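Local coordinates for putative enoyl-CoA hydratase/isomerase (Mycobacterium abscessus, PDB 4MI2), which probably isomerises 2-(1,2-epoxy-1,2-dihydrophenyl)acetyl-CoA in phenylacetate degradation, as a member of the enoyl-CoA hydratase/isomerase (crotonase-like) family, at residues N30-D33 with R34-T38; A72-V75 with E76-D80; H84-D87 with T88-E91; K218-L221 with R222-V226. All coordinates share one frame; numbering follows the deposited sequence.

Interaction 1: N30-D33 with R34-T38; sequences NALD and RTMKT
Asp33 is the N-cap of helix 34-49, and its side chain folds forward to meet Met36 in the first turn. Asp33 OD1 accepts from Met36 N at 3.0 Å, the donor arriving nearly in line with the C-O bond. That reach depends on chi1 of 65°, which sets CG between the backbone N and the carbonyl carbon. One turn along, Lys37 N gives its hydrogen to Asp33 O at 2.9 Å, the regular helical bond.

Hydrophobic cover comes from the residues before the cap. Leu32 and Met36 cross at about a right angle, with Leu32 CD2 3.6 Å from Met36 CG. The Met36 chain then bends at chi2 and carries its methyl back to Asn30, where Met36 CE lies 3.9 Å from Asn30 CB. The Asn30 amide is fixed elsewhere, its OD1 bonded to Arg25 N and its ND2 to the carbonyls of Ala61 and Asn64. Lys37 lays its aliphatic part along Leu32, Lys37 CG being 3.9 Å from Leu32 CB; beyond the bend at chi3, NZ is bonded to Gln69 OE1.

At the cap, a carboxylate meets a helix start whose backbone N-H groups have no preceding turn to serve them. Its negative charge should sit well with the positive end of the helix dipole.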
loop_
_atom_site.group_PDB
_atom_site.type_symbol
_atom_site.label_atom_id
_atom_site.label_comp_id
_atom_site.label_asym_id
_atom_site.label_seq_id
_atom_site.Cartn_x
_atom_site.Cartn_y
_atom_site.Cartn_z
ATOM N N ASN B 30 -9.421 -14.986 -26.464
ATOM C CA ASN B 30 -10.238 -13.854 -26.029
ATOM C C ASN B 30 -9.594 -12.478 -26.249
ATOM O O ASN B 30 -9.863 -11.510 -25.509
ATOM C CB ASN B 30 -10.699 -14.060 -24.582
ATOM C CG ASN B 30 -11.514 -15.329 -24.423
ATOM O OD1 ASN B 30 -12.500 -15.542 -25.144
ATOM N ND2 ASN B 30 -11.105 -16.187 -23.494
ATOM N N ALA B 31 -8.761 -12.399 -27.289
ATOM C CA ALA B 31 -8.159 -11.133 -27.699
ATOM C C ALA B 31 -9.273 -10.149 -28.005
ATOM O O ALA B 31 -10.254 -10.508 -28.643
ATOM C CB ALA B 31 -7.268 -11.320 -28.920
ATOM N N LEU B 32 -9.117 -8.911 -27.545
ATOM C CA LEU B 32 -10.203 -7.936 -27.598
ATOM C C LEU B 32 -10.190 -7.147 -28.904
ATOM O O LEU B 32 -9.375 -6.245 -29.082
ATOM C CB LEU B 32 -10.108 -6.983 -26.403
ATOM C CG LEU B 32 -10.083 -7.673 -25.035
ATOM C CD1 LEU B 32 -9.822 -6.659 -23.950
ATOM C CD2 LEU B 32 -11.377 -8.431 -24.772
ATOM N N ASP B 33 -11.083 -7.509 -29.822
ATOM C CA ASP B 33 -11.307 -6.720 -31.042
ATOM C C ASP B 33 -12.529 -5.805 -30.833
ATOM O O ASP B 33 -13.122 -5.812 -29.753
ATOM C CB ASP B 33 -11.454 -7.637 -32.263
ATOM C CG ASP B 33 -12.690 -8.545 -32.205
ATOM O OD1 ASP B 33 -13.424 -8.550 -31.194
ATOM O OD2 ASP B 33 -12.927 -9.251 -33.204
ATOM N N ARG B 34 -12.895 -5.014 -31.835
ATOM C CA ARG B 34 -13.943 -4.000 -31.655
ATOM C C ARG B 34 -15.277 -4.598 -31.190
ATOM O O ARG B 34 -15.918 -4.059 -30.290
ATOM C CB ARG B 34 -14.144 -3.183 -32.944
ATOM C CG ARG B 34 -13.090 -2.107 -33.138
ATOM C CD ARG B 34 -13.406 -1.219 -34.328
ATOM N NE ARG B 34 -13.277 -1.986 -35.562
ATOM C CZ ARG B 34 -12.134 -2.189 -36.220
ATOM N NH1 ARG B 34 -12.136 -2.919 -37.331
ATOM N NH2 ARG B 34 -10.991 -1.670 -35.782
ATOM N N THR B 35 -15.681 -5.705 -31.805
ATOM C CA THR B 35 -16.914 -6.412 -31.451
ATOM C C THR B 35 -16.892 -6.857 -29.998
ATOM O O THR B 35 -17.854 -6.663 -29.266
ATOM C CB THR B 35 -17.103 -7.665 -32.328
ATOM O OG1 THR B 35 -17.153 -7.270 -33.697
ATOM C CG2 THR B 35 -18.382 -8.405 -31.972
ATOM N N MET B 36 -15.785 -7.460 -29.601
ATOM C CA MET B 36 -15.591 -7.918 -28.241
ATOM C C MET B 36 -15.659 -6.770 -27.219
ATOM O O MET B 36 -16.261 -6.908 -26.159
ATOM C CB MET B 36 -14.236 -8.585 -28.155
ATOM C CG MET B 36 -14.047 -9.423 -26.924
ATOM S SD MET B 36 -14.341 -11.158 -27.276
ATOM C CE MET B 36 -13.669 -11.840 -25.765
ATOM N N LYS B 37 -15.021 -5.650 -27.548
ATOM C CA LYS B 37 -14.971 -4.477 -26.665
ATOM C C LYS B 37 -16.333 -3.807 -26.506
ATOM O O LYS B 37 -16.729 -3.438 -25.400
ATOM C CB LYS B 37 -13.943 -3.468 -27.184
ATOM C CG LYS B 37 -12.508 -3.945 -26.975
ATOM C CD LYS B 37 -11.461 -2.976 -27.494
ATOM C CE LYS B 37 -11.222 -3.122 -28.984
ATOM N NZ LYS B 37 -9.885 -2.577 -29.360
ATOM N N THR B 38 -17.037 -3.656 -27.623
ATOM C CA THR B 38 -18.382 -3.087 -27.625
ATOM C C THR B 38 -19.364 -3.955 -26.828
ATOM O O THR B 38 -20.166 -3.435 -26.060
ATOM C CB THR B 38 -18.879 -2.892 -29.075
ATOM O OG1 THR B 38 -18.078 -1.885 -29.710
ATOM C CG2 THR B 38 -20.330 -2.456 -29.110
#

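Interaction 2: A72-V75 with E76-D80; sequences AEHV and EALRD
Val75 and Arg79 lie side by side on helix 71-80, pointing the same way, and they make the tightly packed part of the contact. Val75 CG1 sits over one face of the Arg79 guanidinium, 3.8 Å from CZ and displaced toward the rim. Because Arg79 runs extended from CG to NE, the methyl also stays 3.9 Å from Arg79 CD. The backbone that carries them is regular: Arg79 N bonds to Val75 O at 3.0 Å, and Leu78 N to His74 O at the same length.

These residues belong to the helical face turned to the second subunit of the trimer. There His74 NE2 is hydrogen-bonded to His249 NE2 of that subunit, while Val75 and Leu78 pack on its Val253 and Gly244. Leu78 CD2 comes no nearer to His74 NE2 than 4.2 Å and approaches the ring obliquely.

The solvent side, with Glu76 exposed, is looser. With CG anti to the backbone N (chi1 -176°), Glu76 is linked to the backbone of Glu73 by a water, which donates to Glu73 O and to Glu76 OE1, each at 2.8 Å. The Glu73 carboxylate accepts from Arg34 N; its OE2 stands 5.9 Å from Glu76 OE1.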
loop_
_atom_site.group_PDB
_atom_site.type_symbol
_atom_site.label_atom_id
_atom_site.label_comp_id
_atom_site.label_asym_id
_atom_site.label_seq_id
_atom_site.Cartn_x
_atom_site.Cartn_y
_atom_site.Cartn_z
ATOM N N ALA B 72 -4.233 -8.270 -34.863
ATOM C CA ALA B 72 -4.528 -7.994 -36.269
ATOM C C ALA B 72 -5.200 -6.638 -36.450
ATOM O O ALA B 72 -4.846 -5.881 -37.361
ATOM C CB ALA B 72 -5.383 -9.100 -36.876
ATOM N N GLU B 73 -6.155 -6.323 -35.577
ATOM C CA GLU B 73 -6.854 -5.043 -35.668
ATOM C C GLU B 73 -5.908 -3.911 -35.301
ATOM O O GLU B 73 -5.979 -2.814 -35.850
ATOM C CB GLU B 73 -8.073 -5.022 -34.748
ATOM C CG GLU B 73 -9.366 -4.756 -35.488
ATOM C CD GLU B 73 -10.586 -5.249 -34.739
ATOM O OE1 GLU B 73 -10.810 -4.775 -33.608
ATOM O OE2 GLU B 73 -11.323 -6.094 -35.296
ATOM N N HIS B 74 -5.016 -4.179 -34.362
ATOM C CA HIS B 74 -4.040 -3.186 -33.978
ATOM C C HIS B 74 -3.033 -2.905 -35.105
ATOM O O HIS B 74 -2.705 -1.752 -35.369
ATOM C CB HIS B 74 -3.312 -3.602 -32.707
ATOM C CG HIS B 74 -2.258 -2.635 -32.307
ATOM N ND1 HIS B 74 -2.549 -1.391 -31.792
ATOM C CD2 HIS B 74 -0.913 -2.700 -32.409
ATOM C CE1 HIS B 74 -1.420 -0.739 -31.572
ATOM N NE2 HIS B 74 -0.416 -1.512 -31.942
ATOM N N VAL B 75 -2.546 -3.957 -35.753
ATOM C CA VAL B 75 -1.631 -3.801 -36.890
ATOM C C VAL B 75 -2.251 -2.935 -37.999
ATOM O O VAL B 75 -1.593 -2.050 -38.535
ATOM C CB VAL B 75 -1.192 -5.176 -37.447
ATOM C CG1 VAL B 75 -0.571 -5.055 -38.835
ATOM C CG2 VAL B 75 -0.217 -5.849 -36.487
ATOM N N GLU B 76 -3.517 -3.192 -38.314
ATOM C CA GLU B 76 -4.245 -2.461 -39.353
ATOM C C GLU B 76 -4.375 -0.961 -39.033
ATOM O O GLU B 76 -4.188 -0.118 -39.907
ATOM C CB GLU B 76 -5.632 -3.092 -39.542
ATOM C CG GLU B 76 -6.478 -2.490 -40.656
ATOM C CD GLU B 76 -7.906 -3.032 -40.664
ATOM O OE1 GLU B 76 -8.558 -3.067 -39.590
ATOM O OE2 GLU B 76 -8.389 -3.421 -41.751
ATOM N N ALA B 77 -4.702 -0.638 -37.786
ATOM C CA ALA B 77 -4.800 0.755 -37.346
ATOM C C ALA B 77 -3.441 1.450 -37.403
ATOM O O ALA B 77 -3.344 2.618 -37.809
ATOM C CB ALA B 77 -5.346 0.821 -35.925
ATOM N N LEU B 78 -2.408 0.726 -36.969
ATOM C CA LEU B 78 -1.052 1.246 -36.914
ATOM C C LEU B 78 -0.516 1.556 -38.315
ATOM O O LEU B 78 0.161 2.561 -38.516
ATOM C CB LEU B 78 -0.144 0.249 -36.193
ATOM C CG LEU B 78 1.320 0.615 -35.983
ATOM C CD1 LEU B 78 1.447 1.934 -35.242
ATOM C CD2 LEU B 78 2.038 -0.495 -35.235
ATOM N N ARG B 79 -0.830 0.702 -39.281
ATOM C CA ARG B 79 -0.415 0.929 -40.667
ATOM C C ARG B 79 -1.274 1.977 -41.349
ATOM O O ARG B 79 -0.793 2.714 -42.198
ATOM C CB ARG B 79 -0.453 -0.371 -41.466
ATOM C CG ARG B 79 0.701 -1.291 -41.120
ATOM C CD ARG B 79 0.537 -2.664 -41.743
ATOM N NE ARG B 79 1.687 -3.518 -41.455
ATOM C CZ ARG B 79 1.767 -4.809 -41.772
ATOM N NH1 ARG B 79 0.760 -5.423 -42.396
ATOM N NH2 ARG B 79 2.863 -5.493 -41.460
ATOM N N ASP B 80 -2.547 2.044 -40.986
ATOM C CA ASP B 80 -3.429 3.036 -41.580
ATOM C C ASP B 80 -3.089 4.458 -41.131
ATOM O O ASP B 80 -3.073 5.385 -41.947
ATOM C CB ASP B 80 -4.887 2.729 -41.251
ATOM C CG ASP B 80 -5.838 3.735 -41.867
ATOM O OD1 ASP B 80 -5.724 3.989 -43.087
ATOM O OD2 ASP B 80 -6.690 4.279 -41.131
HETATM O O HOH W 1 -8.282 -1.821 -37.114
#

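Interaction 3: H84-D87 with T88-E91; sequences HAMD and TVRE
Val89 and Met86 meet where the loop after helix 71-80 enters helix 87-102, and Val89 is the side chain to follow. Its CB stands 3.5 Å from Met86 O. From there the two methyls part: CG1 is anti to the backbone N (chi1 -180°), whereas CG2 goes back over the loop, 3.4 Å from Met86 O and 4.0 Å from Met86 CE. That last approach is methyl to methyl, the two side chains slanting past each other. Met86 can make it because its chain bends twice, at chi2 and chi3, which turns CE back toward the helix. Val89 also packs on Asp149 of its own chain and on Ala237 of the second subunit.

The backbone beneath is knit by three bonds of unequal quality. Val89 N bonds to Met86 O at 3.0 Å, but from well above the carbonyl plane, as fits a tight i to i+3 link. Asp87 O accepts from Glu91 N in its carbonyl plane, and more weakly from Arg90 N. A water accepts from Thr88 N at 2.9 Å and donates to Ala85 O. Thr88 OG1 is bonded to His92 ND1 and Lys37 NZ, while Asp87 OD1 and Arg90 NH1 bond to Gln241 and Ser238 of the second subunit.

What results is a type I beta turn, His84 to Asp87, running straight into the first turn of a helix, here set against the subunit interface of the trimer.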
loop_
_atom_site.group_PDB
_atom_site.type_symbol
_atom_site.label_atom_id
_atom_site.label_comp_id
_atom_site.label_asym_id
_atom_site.label_seq_id
_atom_site.Cartn_x
_atom_site.Cartn_y
_atom_site.Cartn_z
ATOM N N HIS B 84 -2.897 7.924 -34.635
ATOM C CA HIS B 84 -4.156 7.683 -33.944
ATOM C C HIS B 84 -4.427 6.202 -33.669
ATOM O O HIS B 84 -5.555 5.824 -33.363
ATOM C CB HIS B 84 -5.291 8.309 -34.750
ATOM C CG HIS B 84 -5.107 9.776 -34.986
ATOM N ND1 HIS B 84 -4.927 10.316 -36.241
ATOM C CD2 HIS B 84 -5.055 10.815 -34.121
ATOM C CE1 HIS B 84 -4.777 11.624 -36.139
ATOM N NE2 HIS B 84 -4.850 11.951 -34.863
ATOM N N ALA B 85 -3.384 5.376 -33.717
ATOM C CA ALA B 85 -3.555 3.923 -33.576
ATOM C C ALA B 85 -4.087 3.496 -32.208
ATOM O O ALA B 85 -4.629 2.401 -32.082
ATOM C CB ALA B 85 -2.250 3.193 -33.874
ATOM N N MET B 86 -3.928 4.348 -31.193
ATOM C CA MET B 86 -4.397 4.027 -29.851
ATOM C C MET B 86 -5.698 4.718 -29.474
ATOM O O MET B 86 -6.050 4.734 -28.299
ATOM C CB MET B 86 -3.309 4.326 -28.813
ATOM C CG MET B 86 -2.030 3.527 -29.017
ATOM S SD MET B 86 -2.271 1.734 -29.045
ATOM C CE MET B 86 -2.375 1.344 -27.300
ATOM N N ASP B 87 -6.425 5.246 -30.463
ATOM C CA ASP B 87 -7.782 5.781 -30.270
ATOM C C ASP B 87 -8.678 4.872 -29.429
ATOM O O ASP B 87 -9.501 5.331 -28.636
ATOM C CB ASP B 87 -8.477 5.945 -31.629
ATOM C CG ASP B 87 -8.136 7.245 -32.323
ATOM O OD1 ASP B 87 -7.372 8.064 -31.774
ATOM O OD2 ASP B 87 -8.652 7.442 -33.446
ATOM N N THR B 88 -8.530 3.575 -29.652
ATOM C CA THR B 88 -9.329 2.568 -28.976
ATOM C C THR B 88 -9.265 2.640 -27.437
ATOM O O THR B 88 -10.233 2.272 -26.766
ATOM C CB THR B 88 -8.951 1.155 -29.470
ATOM O OG1 THR B 88 -9.937 0.226 -29.024
ATOM C CG2 THR B 88 -7.564 0.737 -28.982
ATOM N N VAL B 89 -8.152 3.124 -26.885
ATOM C CA VAL B 89 -8.034 3.284 -25.429
ATOM C C VAL B 89 -9.128 4.223 -24.920
ATOM O O VAL B 89 -9.810 3.938 -23.934
ATOM C CB VAL B 89 -6.637 3.813 -24.994
ATOM C CG1 VAL B 89 -6.569 3.958 -23.480
ATOM C CG2 VAL B 89 -5.531 2.874 -25.467
ATOM N N ARG B 90 -9.306 5.327 -25.629
ATOM C CA ARG B 90 -10.269 6.345 -25.251
ATOM C C ARG B 90 -11.702 5.937 -25.640
ATOM O O ARG B 90 -12.650 6.141 -24.882
ATOM C CB ARG B 90 -9.878 7.669 -25.920
ATOM C CG ARG B 90 -9.991 8.883 -25.027
ATOM C CD ARG B 90 -9.578 10.134 -25.775
ATOM N NE ARG B 90 -8.136 10.375 -25.758
ATOM C CZ ARG B 90 -7.473 10.933 -24.745
ATOM N NH1 ARG B 90 -6.165 11.135 -24.846
ATOM N NH2 ARG B 90 -8.102 11.289 -23.629
ATOM N N GLU B 91 -11.844 5.341 -26.816
ATOM C CA GLU B 91 -13.149 4.953 -27.360
ATOM C C GLU B 91 -13.719 3.667 -26.740
ATOM O O GLU B 91 -14.920 3.552 -26.579
ATOM C CB GLU B 91 -13.025 4.794 -28.890
ATOM C CG GLU B 91 -14.292 4.354 -29.617
ATOM C CD GLU B 91 -14.104 4.184 -31.131
ATOM O OE1 GLU B 91 -13.014 4.499 -31.672
ATOM O OE2 GLU B 91 -15.077 3.739 -31.789
HETATM O O HOH W 2 -7.432 2.454 -32.051
#

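Interaction 4: K218-L221 with R222-V226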
loop_
_atom_site.group_PDB
_atom_site.type_symbol
_atom_site.label_atom_id
_atom_site.label_comp_id
_atom_site.label_asym_id
_atom_site.label_seq_id
_atom_site.Cartn_x
_atom_site.Cartn_y
_atom_site.Cartn_z
ATOM N N LYS B 218 -18.096 -1.401 0.028
ATOM C CA LYS B 218 -17.245 -1.268 -1.166
ATOM C C LYS B 218 -17.008 0.203 -1.526
ATOM O O LYS B 218 -15.910 0.583 -1.904
ATOM C CB LYS B 218 -17.877 -2.029 -2.335
ATOM C CG LYS B 218 -17.229 -1.841 -3.691
ATOM C CD LYS B 218 -17.712 -2.908 -4.658
ATOM C CE LYS B 218 -17.393 -2.561 -6.100
ATOM N NZ LYS B 218 -17.838 -3.602 -7.071
ATOM N N GLU B 219 -18.044 1.021 -1.389
ATOM C CA GLU B 219 -17.946 2.445 -1.662
ATOM C C GLU B 219 -17.182 3.148 -0.539
ATOM O O GLU B 219 -16.421 4.083 -0.797
ATOM C CB GLU B 219 -19.348 3.035 -1.850
ATOM C CG GLU B 219 -19.411 4.526 -2.141
ATOM C CD GLU B 219 -18.812 4.936 -3.477
ATOM O OE1 GLU B 219 -18.369 4.076 -4.275
ATOM O OE2 GLU B 219 -18.781 6.157 -3.731
ATOM N N LEU B 220 -17.375 2.710 0.702
ATOM C CA LEU B 220 -16.575 3.238 1.812
ATOM C C LEU B 220 -15.092 2.977 1.593
ATOM O O LEU B 220 -14.275 3.890 1.745
ATOM C CB LEU B 220 -16.987 2.638 3.153
ATOM C CG LEU B 220 -18.292 3.131 3.808
ATOM C CD1 LEU B 220 -18.566 2.271 5.030
ATOM C CD2 LEU B 220 -18.246 4.615 4.175
ATOM N N LEU B 221 -14.750 1.735 1.246
ATOM C CA LEU B 221 -13.355 1.368 0.967
ATOM C C LEU B 221 -12.735 2.248 -0.121
ATOM O O LEU B 221 -11.610 2.721 0.018
ATOM C CB LEU B 221 -13.243 -0.106 0.561
ATOM C CG LEU B 221 -13.418 -1.122 1.691
ATOM C CD1 LEU B 221 -13.725 -2.507 1.132
ATOM C CD2 LEU B 221 -12.175 -1.164 2.569
ATOM N N ARG B 222 -13.488 2.492 -1.187
ATOM C CA ARG B 222 -12.987 3.308 -2.298
ATOM C C ARG B 222 -12.866 4.796 -1.951
ATOM O O ARG B 222 -11.880 5.430 -2.281
ATOM C CB ARG B 222 -13.870 3.123 -3.528
ATOM C CG ARG B 222 -13.676 1.781 -4.212
ATOM C CD ARG B 222 -14.814 1.527 -5.173
ATOM N NE ARG B 222 -14.542 0.442 -6.113
ATOM C CZ ARG B 222 -15.318 0.141 -7.152
ATOM N NH1 ARG B 222 -16.427 0.838 -7.386
ATOM N NH2 ARG B 222 -14.985 -0.859 -7.960
ATOM N N ARG B 223 -13.865 5.347 -1.280
ATOM C CA ARG B 223 -13.840 6.769 -0.911
ATOM C C ARG B 223 -12.777 7.123 0.143
ATOM O O ARG B 223 -12.200 8.219 0.115
ATOM C CB ARG B 223 -15.211 7.199 -0.377
ATOM C CG ARG B 223 -16.312 7.266 -1.416
ATOM C CD ARG B 223 -17.589 7.774 -0.764
ATOM N NE ARG B 223 -17.617 9.237 -0.667
ATOM C CZ ARG B 223 -18.557 9.940 -0.037
ATOM N NH1 ARG B 223 -19.559 9.326 0.598
ATOM N NH2 ARG B 223 -18.488 11.269 -0.035
ATOM N N ASN B 224 -12.540 6.196 1.070
ATOM C CA ASN B 224 -11.770 6.477 2.278
ATOM C C ASN B 224 -10.307 6.081 2.188
ATOM O O ASN B 224 -9.569 6.243 3.161
ATOM C CB ASN B 224 -12.419 5.790 3.491
ATOM C CG ASN B 224 -13.737 6.430 3.887
ATOM O OD1 ASN B 224 -14.014 7.578 3.537
ATOM N ND2 ASN B 224 -14.553 5.696 4.635
ATOM N N ALA B 225 -9.895 5.575 1.022
ATOM C CA ALA B 225 -8.522 5.097 0.793
ATOM C C ALA B 225 -7.478 6.081 1.303
ATOM O O ALA B 225 -6.594 5.700 2.068
ATOM C CB ALA B 225 -8.302 4.821 -0.689
ATOM N N VAL B 226 -7.586 7.343 0.888
ATOM C CA VAL B 226 -6.643 8.375 1.340
ATOM C C VAL B 226 -7.294 9.584 2.029
ATOM O O VAL B 226 -6.685 10.643 2.151
ATOM C CB VAL B 226 -5.723 8.838 0.185
ATOM C CG1 VAL B 226 -4.878 7.658 -0.290
ATOM C CG2 VAL B 226 -6.516 9.465 -0.964
HETATM O O HOH W 3 -16.891 -2.307 -9.290
HETATM O O HOH W 4 -18.608 1.625 -5.294
#
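Lys218 and Arg222, one helical turn apart, run alongside each other. Lys218 CE lies over one face of the Arg222 guanidinium, offset toward its rim, 3.5 Å from NH2 and 3.6 Å from CZ. Both chains are stretched out, bringing Lys218 NZ and Arg222 NH2 to 4.1 Å of each other. A water that accepts from both at 2.7 Å joins the two positive ends. A second water donates to Glu219 OE1 and accepts, weakly, from Arg222 NH1.

One residue further along the helix, the bend of Glu219 at chi2 (66°) rests OE2 against the aliphatic part of Arg223, 3.6 Å from Arg223 CG. Arg223 NE is 4.5 Å from Glu219 OE2 and no N-H points at that oxygen, so the attraction is between charges only. This is the last turn of helix 211-223, held by Arg223 N bonding to Glu219 O at 2.9 Å and Asn224 N to Leu220 O at 3.0 Å.

Farther out, Lys218 NZ is answered by Asp127 in a salt bridge and by the carbonyls of Ile103 and Val105, while Arg222 NH1 bonds to Asp101 O. Asn224 has its amide set by Arg235 through OD1 and by Ser153 of the third subunit through ND2.

Overall arrangement
Interactions 1, 2 and 3 form one cluster, with centres about 11 to 14 Å apart. Interaction 1 is tied to interaction 2 by a probable hydrogen bond from Arg34 N to Glu73 OE1 (2.7 Å), and to interaction 3 by a second probable one, between Lys37 NZ and Thr88 OG1 (2.8 Å). Interactions 2 and 3 pack directly: His74 CE1 lies 3.6 Å from Met86 SD, and both face the second subunit. Interaction 4 stands apart, its centre about 31 Å from that of interaction 1 across the chain's centre; its nearest atoms are about 17 Å from interaction 3. It faces chiefly the third subunit, so contacts 2, 3 and 4 reach both neighbours in the trimer.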